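Local atomic coordinates of phytoene synthase (Enterococcus hirae, PDB entry 5IYS), a protein that probably joins two farnesyl diphosphate molecules head to head into a C30 carotenoid precursor, as dehydrosqualene synthases do, with magnesium ions holding the diphosphates. Residues R172-E176 and L263-K267; Y178-I183 and T197-K201. All coordinates share one frame. Residues are numbered along the deposited sequence.

Contact 1: residues R172-E176 and L263-K267; sequences RDVGE and LFDNK. With FPS (S-[(2E,6E)-3,7,11-trimethyldodeca-2,6,10-trienyl] trihydrogen thiodiphosphate), chain G.
Helix 155-172 ends at Arg172, Asp173 breaks helical geometry (phi/psi -120/24), and a new helix starts at Val174. The irregular segment 263-267 runs in the opposite sense, CA to CA 4.8 Å at Gly175-Leu263 and 5.8 Å at Arg172-Asn266, with Asp265 in left-handed conformation (61/51). Gly175 N donates to Leu263 O (3.0 Å), and a water bridges that O (2.7 Å) to Glu176 N (2.8 Å). Gly175 has no room for a CB: its CA makes a CH-pi contact 3.8 Å from the Phe264 ring centroid. Glu176 OE2 accepts a weak bond from Asp265 N (3.3 Å). Arg172 is extended (chi1 and chi2 t), bends at chi3 p and holds Asp173 in a salt bridge, with hydrogen bonds NE-OD1 (2.9 Å) and NH2-OD2 (3.0 Å). Lys267 lays CG 3.6 Å from Arg172 NE, over the guanidinium face, and its NZ salt-bridges Asp173 OD2 (3.5 Å, weak hydrogen bond); its stronger partner is the diphosphate of a second FPS. Arg172 NH1 hydrogen-bonds to O2B of FPS chain G (2.7 Å) and to Gln252. The Arg172-Asp173-Lys267 network, its Asp173 part of a second magnesium site but not metal-bound in this model, lies at the diphosphate-binding end of an all-helical trans-prenyltransferase active site.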
ATOM      1  N   ARG A 172       9.190   9.032  -0.038  1.00 20.06           N
ATOM      2  CA  ARG A 172       9.960   8.678  -1.228  1.00 21.56           C
ATOM      3  C   ARG A 172       9.715   9.700  -2.339  1.00 21.18           C
ATOM      4  O   ARG A 172      10.600   9.947  -3.167  1.00 25.47           O
ATOM      5  CB  ARG A 172       9.592   7.250  -1.665  1.00 24.18           C
ATOM      6  CG  ARG A 172      10.360   6.707  -2.875  1.00 19.12           C
ATOM      7  CD  ARG A 172       9.698   5.404  -3.347  1.00 19.70           C
ATOM      8  NE  ARG A 172       8.412   5.713  -3.978  1.00 23.30           N
ATOM      9  CZ  ARG A 172       7.543   4.809  -4.414  1.00 28.12           C
ATOM     10  NH1 ARG A 172       7.750   3.526  -4.154  1.00 18.55           N
ATOM     11  NH2 ARG A 172       6.467   5.200  -5.087  1.00 32.31           N
ATOM     12  N   ASP A 173       8.528  10.293  -2.388  1.00 21.84           N
ATOM     13  CA  ASP A 173       8.063  10.926  -3.621  1.00 22.11           C
ATOM     14  C   ASP A 173       7.801  12.426  -3.433  1.00 24.76           C
ATOM     15  O   ASP A 173       7.056  13.033  -4.209  1.00 24.35           O
ATOM     16  CB  ASP A 173       6.767  10.279  -4.133  1.00 24.99           C
ATOM     17  CG  ASP A 173       6.946   8.835  -4.609  1.00 25.07           C
ATOM     18  OD1 ASP A 173       8.087   8.410  -4.886  1.00 30.97           O
ATOM     19  OD2 ASP A 173       5.919   8.126  -4.721  1.00 28.03           O
ATOM     20  N   VAL A 174       8.433  13.050  -2.444  1.00 23.43           N
ATOM     21  CA  VAL A 174       8.103  14.437  -2.144  1.00 25.25           C
ATOM     22  C   VAL A 174       8.201  15.342  -3.386  1.00 26.58           C
ATOM     23  O   VAL A 174       7.303  16.143  -3.661  1.00 25.92           O
ATOM     24  CB  VAL A 174       8.960  14.989  -1.010  1.00 25.01           C
ATOM     25  CG1 VAL A 174       8.745  16.487  -0.873  1.00 26.62           C
ATOM     26  CG2 VAL A 174       8.661  14.261   0.305  1.00 24.13           C
ATOM     27  N   GLY A 175       9.278  15.210  -4.150  1.00 28.72           N
ATOM     28  CA  GLY A 175       9.503  16.126  -5.275  1.00 29.50           C
ATOM     29  C   GLY A 175       8.530  15.959  -6.429  1.00 28.95           C
ATOM     30  O   GLY A 175       7.981  16.948  -6.937  1.00 29.23           O
ATOM     31  N   GLU A 176       8.353  14.714  -6.866  1.00 29.38           N
ATOM     32  CA  GLU A 176       7.411  14.366  -7.937  1.00 32.06           C
ATOM     33  C   GLU A 176       5.993  14.763  -7.528  1.00 31.07           C
ATOM     34  O   GLU A 176       5.254  15.348  -8.327  1.00 29.59           O
ATOM     35  CB  GLU A 176       7.484  12.870  -8.289  1.00 32.97           C
ATOM     36  CG  GLU A 176       8.351  12.550  -9.532  1.00 44.22           C
ATOM     37  CD  GLU A 176       9.391  11.442  -9.316  1.00 54.24           C
ATOM     38  OE1 GLU A 176       9.010  10.352  -8.825  1.00 59.84           O
ATOM     39  OE2 GLU A 176      10.582  11.631  -9.675  1.00 49.38           O
ATOM     40  N   LEU A 263      15.090  14.425  -3.397  1.00 33.47           N
ATOM     41  CA  LEU A 263      13.644  14.596  -3.411  1.00 34.22           C
ATOM     42  C   LEU A 263      13.020  13.982  -4.661  1.00 34.18           C
ATOM     43  O   LEU A 263      11.815  13.719  -4.697  1.00 34.84           O
ATOM     44  CB  LEU A 263      13.281  16.078  -3.295  1.00 35.39           C
ATOM     45  CG  LEU A 263      13.837  16.782  -2.049  1.00 38.19           C
ATOM     46  CD1 LEU A 263      13.609  18.283  -2.090  1.00 40.84           C
ATOM     47  CD2 LEU A 263      13.300  16.190  -0.746  1.00 38.89           C
ATOM     48  N   PHE A 264      13.853  13.700  -5.658  1.00 31.51           N
ATOM     49  CA  PHE A 264      13.388  13.130  -6.922  1.00 34.81           C
ATOM     50  C   PHE A 264      14.058  11.792  -7.195  1.00 35.10           C
ATOM     51  O   PHE A 264      15.107  11.487  -6.632  1.00 35.34           O
ATOM     52  CB  PHE A 264      13.669  14.059  -8.106  1.00 32.94           C
ATOM     53  CG  PHE A 264      12.863  15.319  -8.092  1.00 34.65           C
ATOM     54  CD1 PHE A 264      13.324  16.436  -7.411  1.00 30.81           C
ATOM     55  CD2 PHE A 264      11.640  15.387  -8.754  1.00 31.98           C
ATOM     56  CE1 PHE A 264      12.579  17.602  -7.397  1.00 32.95           C
ATOM     57  CE2 PHE A 264      10.890  16.544  -8.719  1.00 32.46           C
ATOM     58  CZ  PHE A 264      11.343  17.636  -8.008  1.00 29.27           C
ATOM     59  N   ASP A 265      13.453  11.023  -8.091  1.00 36.24           N
ATOM     60  CA  ASP A 265      14.088   9.851  -8.669  1.00 38.12           C
ATOM     61  C   ASP A 265      14.438   8.828  -7.589  1.00 37.27           C
ATOM     62  O   ASP A 265      15.563   8.324  -7.545  1.00 37.67           O
ATOM     63  CB  ASP A 265      15.342  10.270  -9.455  1.00 40.23           C
ATOM     64  CG  ASP A 265      16.008   9.100 -10.144  1.00 42.41           C
ATOM     65  OD1 ASP A 265      15.281   8.299 -10.765  1.00 50.51           O
ATOM     66  OD2 ASP A 265      17.242   8.946 -10.012  1.00 51.56           O
ATOM     67  N   ASN A 266      13.457   8.496  -6.753  1.00 32.76           N
ATOM     68  CA  ASN A 266      13.680   7.610  -5.610  1.00 31.81           C
ATOM     69  C   ASN A 266      12.999   6.253  -5.796  1.00 31.32           C
ATOM     70  O   ASN A 266      13.135   5.357  -4.959  1.00 31.10           O
ATOM     71  CB  ASN A 266      13.171   8.261  -4.317  1.00 29.95           C
ATOM     72  CG  ASN A 266      14.013   9.458  -3.890  1.00 34.16           C
ATOM     73  OD1 ASN A 266      13.506  10.424  -3.321  1.00 32.96           O
ATOM     74  ND2 ASN A 266      15.317   9.354  -4.090  1.00 31.01           N
ATOM     75  N   LYS A 267      12.300   6.099  -6.915  1.00 28.66           N
ATOM     76  CA  LYS A 267      11.561   4.880  -7.182  1.00 31.66           C
ATOM     77  C   LYS A 267      12.464   3.850  -7.846  1.00 32.36           C
ATOM     78  O   LYS A 267      13.408   4.209  -8.560  1.00 31.71           O
ATOM     79  CB  LYS A 267      10.368   5.156  -8.100  1.00 31.87           C
ATOM     80  CG  LYS A 267       9.228   5.925  -7.467  1.00 35.28           C
ATOM     81  CD  LYS A 267       8.104   6.134  -8.487  1.00 39.16           C
ATOM     82  CE  LYS A 267       7.332   7.420  -8.185  1.00 40.95           C
ATOM     83  NZ  LYS A 267       5.836   7.260  -8.088  1.00 41.78           N
TER
HETATM   84  C1  FPS G 506       2.280   0.970  -2.870  1.00 41.38           C
HETATM   85  S1  FPS G 506       1.426   0.292  -4.243  1.00 41.48           S
HETATM   86  C2  FPS G 506       1.446   0.488  -1.697  1.00 37.31           C
HETATM   87  C3  FPS G 506       1.233   1.196  -0.574  1.00 38.26           C
HETATM   88  C4  FPS G 506       1.854   2.548  -0.388  1.00 34.47           C
HETATM   89  C5  FPS G 506       0.386   0.640   0.555  1.00 33.77           C
HETATM   90  C6  FPS G 506      -0.205  -0.746   0.300  1.00 33.25           C
HETATM   91  C7  FPS G 506      -0.676  -1.318   1.622  1.00 23.11           C
HETATM   92  C8  FPS G 506      -0.570  -2.627   1.916  1.00 23.82           C
HETATM   93  C10 FPS G 506      -1.188  -3.097   3.214  1.00 18.71           C
HETATM   94  C9  FPS G 506       0.065  -3.634   0.987  1.00 24.60           C
HETATM   95  C11 FPS G 506      -0.123  -3.817   4.046  1.00 20.62           C
HETATM   96  C12 FPS G 506      -0.741  -4.464   5.274  1.00 17.93           C
HETATM   97  C13 FPS G 506      -1.160  -5.749   5.339  1.00 20.11           C
HETATM   98  C14 FPS G 506      -1.728  -6.287   6.627  1.00 20.31           C
HETATM   99  C15 FPS G 506      -1.048  -6.686   4.165  1.00 23.53           C
HETATM  100  PA  FPS G 506       2.630   0.200  -5.917  1.00 39.78           P
HETATM  101  O1A FPS G 506       2.206  -0.871  -6.823  1.00 38.97           O
HETATM  102  O2A FPS G 506       2.245   1.591  -6.648  1.00 46.92           O
HETATM  103  O3A FPS G 506       4.202   0.267  -5.647  1.00 46.79           O
HETATM  104  PB  FPS G 506       4.839   1.758  -5.546  1.00 43.56           P
HETATM  105  O1B FPS G 506       5.395   2.188  -6.875  1.00 45.94           O
HETATM  106  O2B FPS G 506       5.842   1.624  -4.424  1.00 39.85           O
HETATM  107  O3B FPS G 506       3.839   2.823  -5.153  1.00 50.92           O
HETATM  108  O   HOH W   1      10.768   9.468  -6.368  1.00 39.55           O
HETATM  109  O   HOH W   2       9.818  12.462  -6.049  1.00 33.62           O

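Contact 2: residues Y178-I183 and T197-K201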
ATOM      1  N   TYR A 178       5.057  17.220  -5.379  1.00 32.08           N
ATOM      2  CA  TYR A 178       4.932  18.672  -5.410  1.00 35.36           C
ATOM      3  C   TYR A 178       4.785  19.168  -6.844  1.00 37.93           C
ATOM      4  O   TYR A 178       4.032  20.117  -7.107  1.00 39.84           O
ATOM      5  CB  TYR A 178       6.130  19.357  -4.757  1.00 35.55           C
ATOM      6  CG  TYR A 178       5.979  20.864  -4.726  1.00 38.77           C
ATOM      7  CD1 TYR A 178       5.056  21.468  -3.886  1.00 38.10           C
ATOM      8  CD2 TYR A 178       6.731  21.677  -5.563  1.00 47.58           C
ATOM      9  CE1 TYR A 178       4.905  22.839  -3.871  1.00 44.96           C
ATOM     10  CE2 TYR A 178       6.586  23.051  -5.553  1.00 45.48           C
ATOM     11  CZ  TYR A 178       5.675  23.623  -4.699  1.00 47.76           C
ATOM     12  OH  TYR A 178       5.524  24.993  -4.682  1.00 55.28           O
ATOM     13  N   GLN A 179       5.573  18.586  -7.744  1.00 39.15           N
ATOM     14  CA  GLN A 179       5.514  18.924  -9.166  1.00 42.27           C
ATOM     15  C   GLN A 179       4.089  18.796  -9.664  1.00 42.93           C
ATOM     16  O   GLN A 179       3.690  19.489 -10.598  1.00 44.55           O
ATOM     17  CB  GLN A 179       6.367  17.966  -9.991  1.00 42.24           C
ATOM     18  CG  GLN A 179       7.839  18.305 -10.053  1.00 48.14           C
ATOM     19  CD  GLN A 179       8.587  17.429 -11.048  1.00 55.38           C
ATOM     20  OE1 GLN A 179       8.231  16.266 -11.271  1.00 56.94           O
ATOM     21  NE2 GLN A 179       9.657  17.973 -11.623  1.00 60.14           N
ATOM     22  N   MET A 180       3.348  17.874  -9.057  1.00 43.03           N
ATOM     23  CA  MET A 180       2.021  17.501  -9.505  1.00 43.00           C
ATOM     24  C   MET A 180       0.967  18.358  -8.830  1.00 41.93           C
ATOM     25  O   MET A 180      -0.218  18.190  -9.091  1.00 42.40           O
ATOM     26  CB  MET A 180       1.734  16.035  -9.171  1.00 44.51           C
ATOM     27  CG  MET A 180       2.563  15.025  -9.947  1.00 52.46           C
ATOM     28  SD  MET A 180       2.577  15.306 -11.732  1.00 69.90           S
ATOM     29  CE  MET A 180       3.819  14.109 -12.241  1.00 70.77           C
ATOM     30  N   GLY A 181       1.395  19.239  -7.936  1.00 40.35           N
ATOM     31  CA  GLY A 181       0.458  20.020  -7.137  1.00 41.13           C
ATOM     32  C   GLY A 181       0.031  19.404  -5.813  1.00 40.93           C
ATOM     33  O   GLY A 181      -0.889  19.901  -5.142  1.00 40.29           O
ATOM     34  N   ARG A 182       0.761  18.384  -5.370  1.00 37.39           N
ATOM     35  CA  ARG A 182       0.410  17.752  -4.116  1.00 34.70           C
ATOM     36  C   ARG A 182       1.478  17.890  -3.045  1.00 31.43           C
ATOM     37  O   ARG A 182       2.637  17.533  -3.259  1.00 28.50           O
ATOM     38  CB  ARG A 182       0.073  16.279  -4.339  1.00 37.32           C
ATOM     39  CG  ARG A 182      -1.065  16.039  -5.319  1.00 40.21           C
ATOM     40  CD  ARG A 182      -1.570  14.621  -5.142  1.00 46.03           C
ATOM     41  NE  ARG A 182      -2.534  14.256  -6.172  1.00 50.81           N
ATOM     42  CZ  ARG A 182      -3.094  13.054  -6.288  1.00 51.76           C
ATOM     43  NH1 ARG A 182      -2.852  12.098  -5.393  1.00 49.34           N
ATOM     44  NH2 ARG A 182      -3.926  12.818  -7.294  1.00 49.05           N
ATOM     45  N   ILE A 183       1.044  18.269  -1.848  1.00 30.25           N
ATOM     46  CA  ILE A 183       1.908  18.214  -0.674  1.00 30.90           C
ATOM     47  C   ILE A 183       1.215  17.340   0.351  1.00 29.81           C
ATOM     48  O   ILE A 183       0.138  17.692   0.824  1.00 30.46           O
ATOM     49  CB  ILE A 183       2.183  19.619  -0.070  1.00 33.16           C
ATOM     50  CG1 ILE A 183       2.855  20.519  -1.118  1.00 35.99           C
ATOM     51  CG2 ILE A 183       3.048  19.509   1.196  1.00 28.82           C
ATOM     52  CD1 ILE A 183       3.201  21.927  -0.609  1.00 37.66           C
ATOM     53  N   THR A 197       7.641  25.826   1.262  1.00 44.30           N
ATOM     54  CA  THR A 197       7.236  24.883   0.229  1.00 45.54           C
ATOM     55  C   THR A 197       8.209  24.974  -0.942  1.00 45.06           C
ATOM     56  O   THR A 197       8.341  24.055  -1.750  1.00 44.46           O
ATOM     57  CB  THR A 197       5.770  25.063  -0.233  1.00 45.46           C
ATOM     58  OG1 THR A 197       5.727  25.946  -1.359  1.00 51.70           O
ATOM     59  CG2 THR A 197       4.880  25.593   0.884  1.00 42.75           C
ATOM     60  N   THR A 198       8.958  26.068  -0.974  1.00 45.09           N
ATOM     61  CA  THR A 198       9.963  26.263  -2.000  1.00 45.33           C
ATOM     62  C   THR A 198      11.072  25.215  -1.909  1.00 43.19           C
ATOM     63  O   THR A 198      11.668  24.820  -2.909  1.00 42.47           O
ATOM     64  CB  THR A 198      10.540  27.685  -1.903  1.00 46.90           C
ATOM     65  OG1 THR A 198      10.821  28.157  -3.224  1.00 51.80           O
ATOM     66  CG2 THR A 198      11.805  27.714  -1.048  1.00 45.77           C
ATOM     67  N   MET A 199      11.317  24.729  -0.701  1.00 42.27           N
ATOM     68  CA  MET A 199      12.343  23.716  -0.496  1.00 41.98           C
ATOM     69  C   MET A 199      11.972  22.386  -1.167  1.00 41.02           C
ATOM     70  O   MET A 199      12.805  21.480  -1.260  1.00 39.91           O
ATOM     71  CB  MET A 199      12.543  23.487   1.003  1.00 43.15           C
ATOM     72  CG  MET A 199      12.787  24.744   1.816  1.00 43.11           C
ATOM     73  SD  MET A 199      13.222  24.354   3.527  1.00 41.78           S
ATOM     74  CE  MET A 199      13.575  26.024   4.120  1.00 43.60           C
ATOM     75  N   LEU A 200      10.712  22.263  -1.581  1.00 39.36           N
ATOM     76  CA  LEU A 200      10.165  20.988  -2.038  1.00 40.11           C
ATOM     77  C   LEU A 200      10.506  20.739  -3.499  1.00 41.22           C
ATOM     78  O   LEU A 200      10.268  19.649  -4.010  1.00 40.66           O
ATOM     79  CB  LEU A 200       8.646  20.925  -1.857  1.00 38.50           C
ATOM     80  CG  LEU A 200       8.067  21.060  -0.450  1.00 35.27           C
ATOM     81  CD1 LEU A 200       6.567  20.724  -0.460  1.00 32.21           C
ATOM     82  CD2 LEU A 200       8.833  20.182   0.549  1.00 28.33           C
ATOM     83  N   LYS A 201      11.076  21.738  -4.164  1.00 43.55           N
ATOM     84  CA  LYS A 201      11.399  21.594  -5.585  1.00 45.50           C
ATOM     85  C   LYS A 201      12.888  21.425  -5.851  1.00 45.51           C
ATOM     86  O   LYS A 201      13.301  21.262  -6.999  1.00 45.29           O
ATOM     87  CB  LYS A 201      10.835  22.752  -6.418  1.00 47.71           C
ATOM     88  CG  LYS A 201      11.254  24.144  -5.955  1.00 51.53           C
ATOM     89  CD  LYS A 201      10.597  25.239  -6.801  1.00 60.74           C
ATOM     90  CE  LYS A 201       9.158  25.506  -6.370  1.00 65.58           C
ATOM     91  NZ  LYS A 201       8.303  26.021  -7.484  1.00 67.54           N
TER
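Helix 174-179 finishes in a Schellman motif at Gly181; Tyr178 before it and Ile183 after it pack against the 3-10 turn 197-200. Tyr178 points its CB toward that turn and supplies most of its segment's share of the interface. Leu200 CB sits over one ring face, 4.2 Å from the centroid in a CH-pi contact, while Lys201 CE meets the ring edge at 3.6 Å from Tyr178 CE2. Tyr178 OH accepts a weak hydrogen bond from Thr197 OG1 (3.5 Å). Gly181 N hydrogen-bonds back to Tyr178 O (2.9 Å); its positive phi (90°) would jam a CB against the preceding carbonyl. Arg182 does not reach the 3-10 turn; it forms a salt bridge with Asp60, a magnesium ligand, and a hydrogen bond with Tyr184. Ile183 CD1 lies 4.1 Å from Thr197 CB. Leu200, which also touches Leu209 of helix 207-227, meets the side chains of both Tyr178 and Ile183: its CD1 is 3.8 Å from Tyr178 CD1 and 3.6 Å from Ile183 CD1.

Helix 174-179 serves both contacts: its first turn meets 263-267 in contact 1 and its last turn meets 197-201 in contact 2, their centres 11 Å apart. The two loop segments also touch directly, with Leu263 CD1 3.4 Å from Met199 O and Phe264 CE1 3.8 Å from Lys201 O. Phe264 CE2 further reaches Gln179 CD (3.4 Å), and Val174 CG1 packs on Leu200 CD2 (4.0 Å). Contact 1 faces the bound substrate analogues, with side chains on both FPS molecules; contact 2 is nearer the surface, the Tyr178 side chain about 11 Å from a bound magnesium and that of Ile183 about 12 Å from a bound FPS.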